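PDB 3B77: uncharacterized protein from Exiguobacterium sibiricum, which is of unknown function but carries a bacterial pleckstrin homology (PH) domain together with a helical region that probably mediates oligomerisation. Local coordinates for residues Gly27-Tyr31 with Cys42-Ala47; Asp85-Glu89 with Ile101-Lys105. All coordinates share one frame; numbering follows the deposited sequence.

In the fold
Along the chain from the N terminus, residues 27-31 lead into strand 30-35, which turns back through strand 39-44; interaction 1 closes this hairpin at its open end. Strands 47-52, 62-67 and 73-79 follow before residues 85-89 enter strand 87-94, and interaction 2 closes the hairpin with strand 97-104 just ahead of the long helix 108-146. The two closures come in series, neither enclosing nor crossing the other, and their centres lie about 23 Å apart. One belongs to the larger sheet, the other to the three-stranded sheet of the PH domain. They still touch, for Phe43 CZ of interaction 1 comes within 4.3 Å of Ile101 CD1 of interaction 2.

Interaction 1 (Gly27-Tyr31 with Cys42-Ala47); sequences GEKIY and CFTNLA
The hydroxyl OG1 of Thr44 is gripped by three groups: it donates to Glu28 OE2 at 2.5 Å and accepts from two backbone amides of its own segment, Leu46 N at 3.0 Å and Ala47 N at 2.9 Å. The last two make an ST turn and an ST motif. A hydroxyl on a short side chain can accept from the bend and donate to the carboxylate, and beta-branched threonine also suits a strand. The hydroxyl meets OE2 on its anti side, 20° out of the carboxylate plane. Glu28 gets there by an almost straight chain, CG anti to the backbone N (chi1 -170°), whose methylenes also lie against Leu46 CD1. A valine here has no hydroxyl, and the bend at Leu46 and Ala47 would probably be held less firmly, with Glu28 OE2 left to Arg65. Asn45 lends its side chain to the segment leading into the neighbouring strand: OD1 takes Lys29 N at 2.9 Å in a nearly straight bond (172° at the hydrogen), the donor standing above the amide's carbonyl plane. Asn45 N returns a longer bond to Lys29 O (3.3 Å), and Tyr31 N binds Phe43 O at 2.8 Å; these two flank the non-hydrogen-bonded pair of Ile30 and Thr44. Ile30 CG1 and CG2 both rest against Cys42 SG, CG1 at 3.7 Å. Beyond the two segments, Arg65 forms a salt bridge with Glu28 OE2, and Leu23 N donates to OE1. Such partners pay for burying a carboxylate, and the nearby arginine would be expected to favour its ionised form.

Interaction 2 (Asp85-Glu89 with Ile101-Lys105); sequences DLDVE and IDVDK
Asp85 and Lys105 meet where the two strands part, the lysine chain running past the backbone with CG 3.4 Å from Leu86 O. Its bend at chi3 (-91°) carries NZ round to the Asp85 carbonyl, but that bond is weak (3.4 Å from NZ to Asp85 O), and the ammonium also donates to Gly82 O; a long, flexible lysine can thus run past Leu86 O and still bring its charge to both carbonyls. Leu86 contributes its own carbonyl, O receiving Lys105 N at 2.9 Å. At Asp87 the carboxylate lies beside that of Asp102, the two side chains crossing at a slant with OD2 of Asp87 3.3 Å from OD1 of Asp102 and the planes 24° apart. Both atoms are acceptors of like charge, so the pair gains nothing from hydrogen bonding and would tend to raise the proton affinity of one carboxylate; partial exposure probably eases the strain. Val88 pairs with Val103 through two backbone bonds of 2.8 Å, Val88 N to Val103 O and Val103 N to Val88 O. Their side chains share the face turned to helix 108-146, where both touch Val111, and Val88 CG2 packs 4.0 Å from Val103 CB: compact branched residues that fit a strand and a core alike. Glu89 lies on the other face, its CB 3.4 Å from Asp102 OD1, while its OE2 bonds to Ser100 OG. The last hairpin of the second sheet, running into a long helix whose start packs on its valines, is consistent with the PH fold, where a C-terminal helix caps the barrel.

Interaction 1 (Gly27-Tyr31 with Cys42-Ala47)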
loop_
_atom_site.group_PDB
_atom_site.type_symbol
_atom_site.label_atom_id
_atom_site.label_comp_id
_atom_site.label_asym_id
_atom_site.label_seq_id
_atom_site.Cartn_x
_atom_site.Cartn_y
_atom_site.Cartn_z
ATOM N N GLY A 27 -11.255 16.066 -55.957
ATOM C CA GLY A 27 -10.803 17.446 -56.074
ATOM C C GLY A 27 -9.301 17.643 -55.907
ATOM O O GLY A 27 -8.832 18.755 -55.622
ATOM N N GLU A 28 -8.541 16.574 -56.098
ATOM C CA GLU A 28 -7.105 16.655 -56.017
ATOM C C GLU A 28 -6.566 17.385 -57.256
ATOM O O GLU A 28 -6.919 17.075 -58.395
ATOM C CB GLU A 28 -6.486 15.267 -55.894
ATOM C CG GLU A 28 -5.012 15.332 -55.559
ATOM C CD GLU A 28 -4.369 13.992 -55.507
ATOM O OE1 GLU A 28 -4.902 13.076 -56.145
ATOM O OE2 GLU A 28 -3.301 13.856 -54.859
ATOM N N LYS A 29 -5.685 18.348 -57.008
ATOM C CA LYS A 29 -5.210 19.245 -58.034
ATOM C C LYS A 29 -3.669 19.284 -58.021
ATOM O O LYS A 29 -3.057 19.311 -56.963
ATOM C CB LYS A 29 -5.858 20.610 -57.767
ATOM C CG LYS A 29 -5.237 21.794 -58.479
ATOM C CD LYS A 29 -6.099 23.056 -58.356
ATOM C CE LYS A 29 -5.307 24.290 -58.755
ATOM N NZ LYS A 29 -4.525 24.028 -59.974
ATOM N N ILE A 30 -3.049 19.257 -59.201
ATOM C CA ILE A 30 -1.576 19.261 -59.320
ATOM C C ILE A 30 -1.056 20.675 -59.227
ATOM O O ILE A 30 -1.522 21.540 -59.946
ATOM C CB ILE A 30 -1.080 18.706 -60.658
ATOM C CG1 ILE A 30 -1.620 17.299 -60.922
ATOM C CG2 ILE A 30 0.426 18.661 -60.670
ATOM C CD1 ILE A 30 -1.278 16.738 -62.304
ATOM N N TYR A 31 -0.101 20.909 -58.330
ATOM C CA TYR A 31 0.502 22.230 -58.136
ATOM C C TYR A 31 1.938 22.315 -58.618
ATOM O O TYR A 31 2.456 23.404 -58.809
ATOM C CB TYR A 31 0.439 22.636 -56.671
ATOM C CG TYR A 31 -0.928 23.102 -56.235
ATOM C CD1 TYR A 31 -1.860 22.201 -55.765
ATOM C CD2 TYR A 31 -1.284 24.450 -56.299
ATOM C CE1 TYR A 31 -3.108 22.601 -55.367
ATOM C CE2 TYR A 31 -2.544 24.864 -55.906
ATOM C CZ TYR A 31 -3.447 23.922 -55.435
ATOM O OH TYR A 31 -4.705 24.275 -55.022
ATOM N N CYS A 42 4.931 14.391 -58.856
ATOM C CA CYS A 42 3.717 15.189 -58.939
ATOM C C CYS A 42 3.295 15.616 -57.559
ATOM O O CYS A 42 2.989 14.776 -56.737
ATOM C CB CYS A 42 2.642 14.315 -59.573
ATOM S SG CYS A 42 1.079 15.063 -59.880
ATOM N N PHE A 43 3.332 16.921 -57.299
ATOM C CA PHE A 43 2.964 17.485 -56.001
ATOM C C PHE A 43 1.561 18.064 -56.078
ATOM O O PHE A 43 1.338 19.046 -56.762
ATOM C CB PHE A 43 3.937 18.579 -55.586
ATOM C CG PHE A 43 5.347 18.097 -55.376
ATOM C CD1 PHE A 43 6.221 17.985 -56.449
ATOM C CD2 PHE A 43 5.793 17.765 -54.116
ATOM C CE1 PHE A 43 7.530 17.554 -56.256
ATOM C CE2 PHE A 43 7.069 17.347 -53.905
ATOM C CZ PHE A 43 7.957 17.234 -54.976
ATOM N N THR A 44 0.630 17.444 -55.357
ATOM C CA THR A 44 -0.767 17.880 -55.327
ATOM C C THR A 44 -1.079 18.455 -53.950
ATOM O O THR A 44 -0.207 18.455 -53.053
ATOM C CB THR A 44 -1.766 16.708 -55.590
ATOM O OG1 THR A 44 -1.965 15.959 -54.389
ATOM C CG2 THR A 44 -1.276 15.781 -56.700
ATOM N N ASN A 45 -2.319 18.942 -53.797
ATOM C CA ASN A 45 -2.789 19.457 -52.522
ATOM C C ASN A 45 -2.891 18.385 -51.452
ATOM O O ASN A 45 -2.801 18.686 -50.275
ATOM C CB ASN A 45 -4.139 20.166 -52.661
ATOM C CG ASN A 45 -5.182 19.306 -53.297
ATOM O OD1 ASN A 45 -4.900 18.570 -54.231
ATOM N ND2 ASN A 45 -6.389 19.392 -52.807
ATOM N N LEU A 46 -3.041 17.131 -51.860
ATOM C CA LEU A 46 -3.196 16.037 -50.925
ATOM C C LEU A 46 -1.982 15.144 -50.756
ATOM O O LEU A 46 -1.840 14.525 -49.694
ATOM C CB LEU A 46 -4.362 15.153 -51.350
ATOM C CG LEU A 46 -5.700 15.827 -51.617
ATOM C CD1 LEU A 46 -6.628 14.819 -52.315
ATOM C CD2 LEU A 46 -6.374 16.462 -50.358
ATOM N N ALA A 47 -1.128 15.036 -51.776
ATOM C CA ALA A 47 -0.051 14.034 -51.766
ATOM C C ALA A 47 1.055 14.288 -52.768
ATOM O O ALA A 47 0.929 15.161 -53.653
ATOM C CB ALA A 47 -0.620 12.644 -52.057
#

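Interaction 2 (Asp85-Glu89 with Ile101-Lys105)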
loop_
_atom_site.group_PDB
_atom_site.type_symbol
_atom_site.label_atom_id
_atom_site.label_comp_id
_atom_site.label_asym_id
_atom_site.label_seq_id
_atom_site.Cartn_x
_atom_site.Cartn_y
_atom_site.Cartn_z
ATOM N N ASP A 85 27.853 23.323 -63.208
ATOM C CA ASP A 85 26.711 22.415 -62.996
ATOM C C ASP A 85 25.484 22.773 -63.828
ATOM O O ASP A 85 25.248 23.949 -64.107
ATOM C CB ASP A 85 26.325 22.405 -61.518
ATOM C CG ASP A 85 27.440 21.870 -60.622
ATOM O OD1 ASP A 85 27.938 20.755 -60.892
ATOM O OD2 ASP A 85 27.801 22.551 -59.633
ATOM N N LEU A 86 24.714 21.746 -64.209
ATOM C CA LEU A 86 23.476 21.909 -65.006
ATOM C C LEU A 86 22.171 21.807 -64.190
ATOM O O LEU A 86 21.082 22.094 -64.698
ATOM C CB LEU A 86 23.432 20.872 -66.134
ATOM C CG LEU A 86 24.452 20.989 -67.268
ATOM C CD1 LEU A 86 24.310 19.795 -68.195
ATOM C CD2 LEU A 86 24.279 22.306 -68.027
ATOM N N ASP A 87 22.287 21.430 -62.920
ATOM C CA ASP A 87 21.118 21.208 -62.083
ATOM C C ASP A 87 21.156 21.839 -60.689
ATOM O O ASP A 87 22.214 22.136 -60.134
ATOM C CB ASP A 87 20.891 19.700 -61.944
ATOM C CG ASP A 87 22.082 18.966 -61.292
ATOM O OD1 ASP A 87 23.024 19.614 -60.791
ATOM O OD2 ASP A 87 22.068 17.715 -61.272
ATOM N N VAL A 88 19.956 22.062 -60.163
ATOM C CA VAL A 88 19.742 22.443 -58.771
ATOM C C VAL A 88 19.100 21.207 -58.130
ATOM O O VAL A 88 18.361 20.493 -58.782
ATOM C CB VAL A 88 18.837 23.702 -58.643
ATOM C CG1 VAL A 88 19.496 24.886 -59.281
ATOM C CG2 VAL A 88 17.455 23.489 -59.260
ATOM N N GLU A 89 19.402 20.931 -56.869
ATOM C CA GLU A 89 18.883 19.741 -56.199
ATOM C C GLU A 89 18.006 20.131 -55.026
ATOM O O GLU A 89 18.411 20.924 -54.187
ATOM C CB GLU A 89 20.043 18.867 -55.714
ATOM C CG GLU A 89 19.618 17.584 -54.998
ATOM C CD GLU A 89 20.685 17.016 -54.045
ATOM O OE1 GLU A 89 21.049 17.686 -53.053
ATOM O OE2 GLU A 89 21.129 15.874 -54.262
ATOM N N ILE A 101 15.831 15.380 -55.732
ATOM C CA ILE A 101 15.411 15.593 -57.116
ATOM C C ILE A 101 16.271 16.659 -57.772
ATOM O O ILE A 101 16.358 17.775 -57.267
ATOM C CB ILE A 101 13.916 16.004 -57.184
ATOM C CG1 ILE A 101 13.042 14.996 -56.407
ATOM C CG2 ILE A 101 13.462 16.113 -58.635
ATOM C CD1 ILE A 101 11.602 15.432 -56.233
ATOM N N ASP A 102 16.914 16.293 -58.886
ATOM C CA ASP A 102 17.761 17.211 -59.676
ATOM C C ASP A 102 16.932 17.867 -60.762
ATOM O O ASP A 102 16.208 17.183 -61.473
ATOM C CB ASP A 102 18.932 16.467 -60.314
ATOM C CG ASP A 102 20.004 16.090 -59.301
ATOM O OD1 ASP A 102 20.428 16.978 -58.529
ATOM O OD2 ASP A 102 20.439 14.920 -59.286
ATOM N N VAL A 103 17.035 19.187 -60.877
ATOM C CA VAL A 103 16.202 19.953 -61.786
ATOM C C VAL A 103 17.058 20.922 -62.603
ATOM O O VAL A 103 18.018 21.508 -62.091
ATOM C CB VAL A 103 15.112 20.746 -61.016
ATOM C CG1 VAL A 103 14.186 21.457 -61.966
ATOM C CG2 VAL A 103 14.322 19.832 -60.135
ATOM N N ASP A 104 16.681 21.081 -63.873
ATOM C CA ASP A 104 17.321 22.001 -64.798
ATOM C C ASP A 104 17.529 23.360 -64.145
ATOM O O ASP A 104 16.552 24.028 -63.788
ATOM C CB ASP A 104 16.428 22.148 -66.040
ATOM C CG ASP A 104 17.106 22.897 -67.199
ATOM O OD1 ASP A 104 18.022 23.743 -66.986
ATOM O OD2 ASP A 104 16.674 22.633 -68.344
ATOM N N LYS A 105 18.796 23.776 -64.014
ATOM C CA LYS A 105 19.116 25.044 -63.363
ATOM C C LYS A 105 18.410 26.219 -63.997
ATOM O O LYS A 105 18.208 27.233 -63.329
ATOM C CB LYS A 105 20.622 25.311 -63.307
ATOM C CG LYS A 105 21.296 25.531 -64.659
ATOM C CD LYS A 105 22.827 25.668 -64.536
ATOM C CE LYS A 105 23.303 27.113 -64.354
ATOM N NZ LYS A 105 24.818 27.271 -64.255
#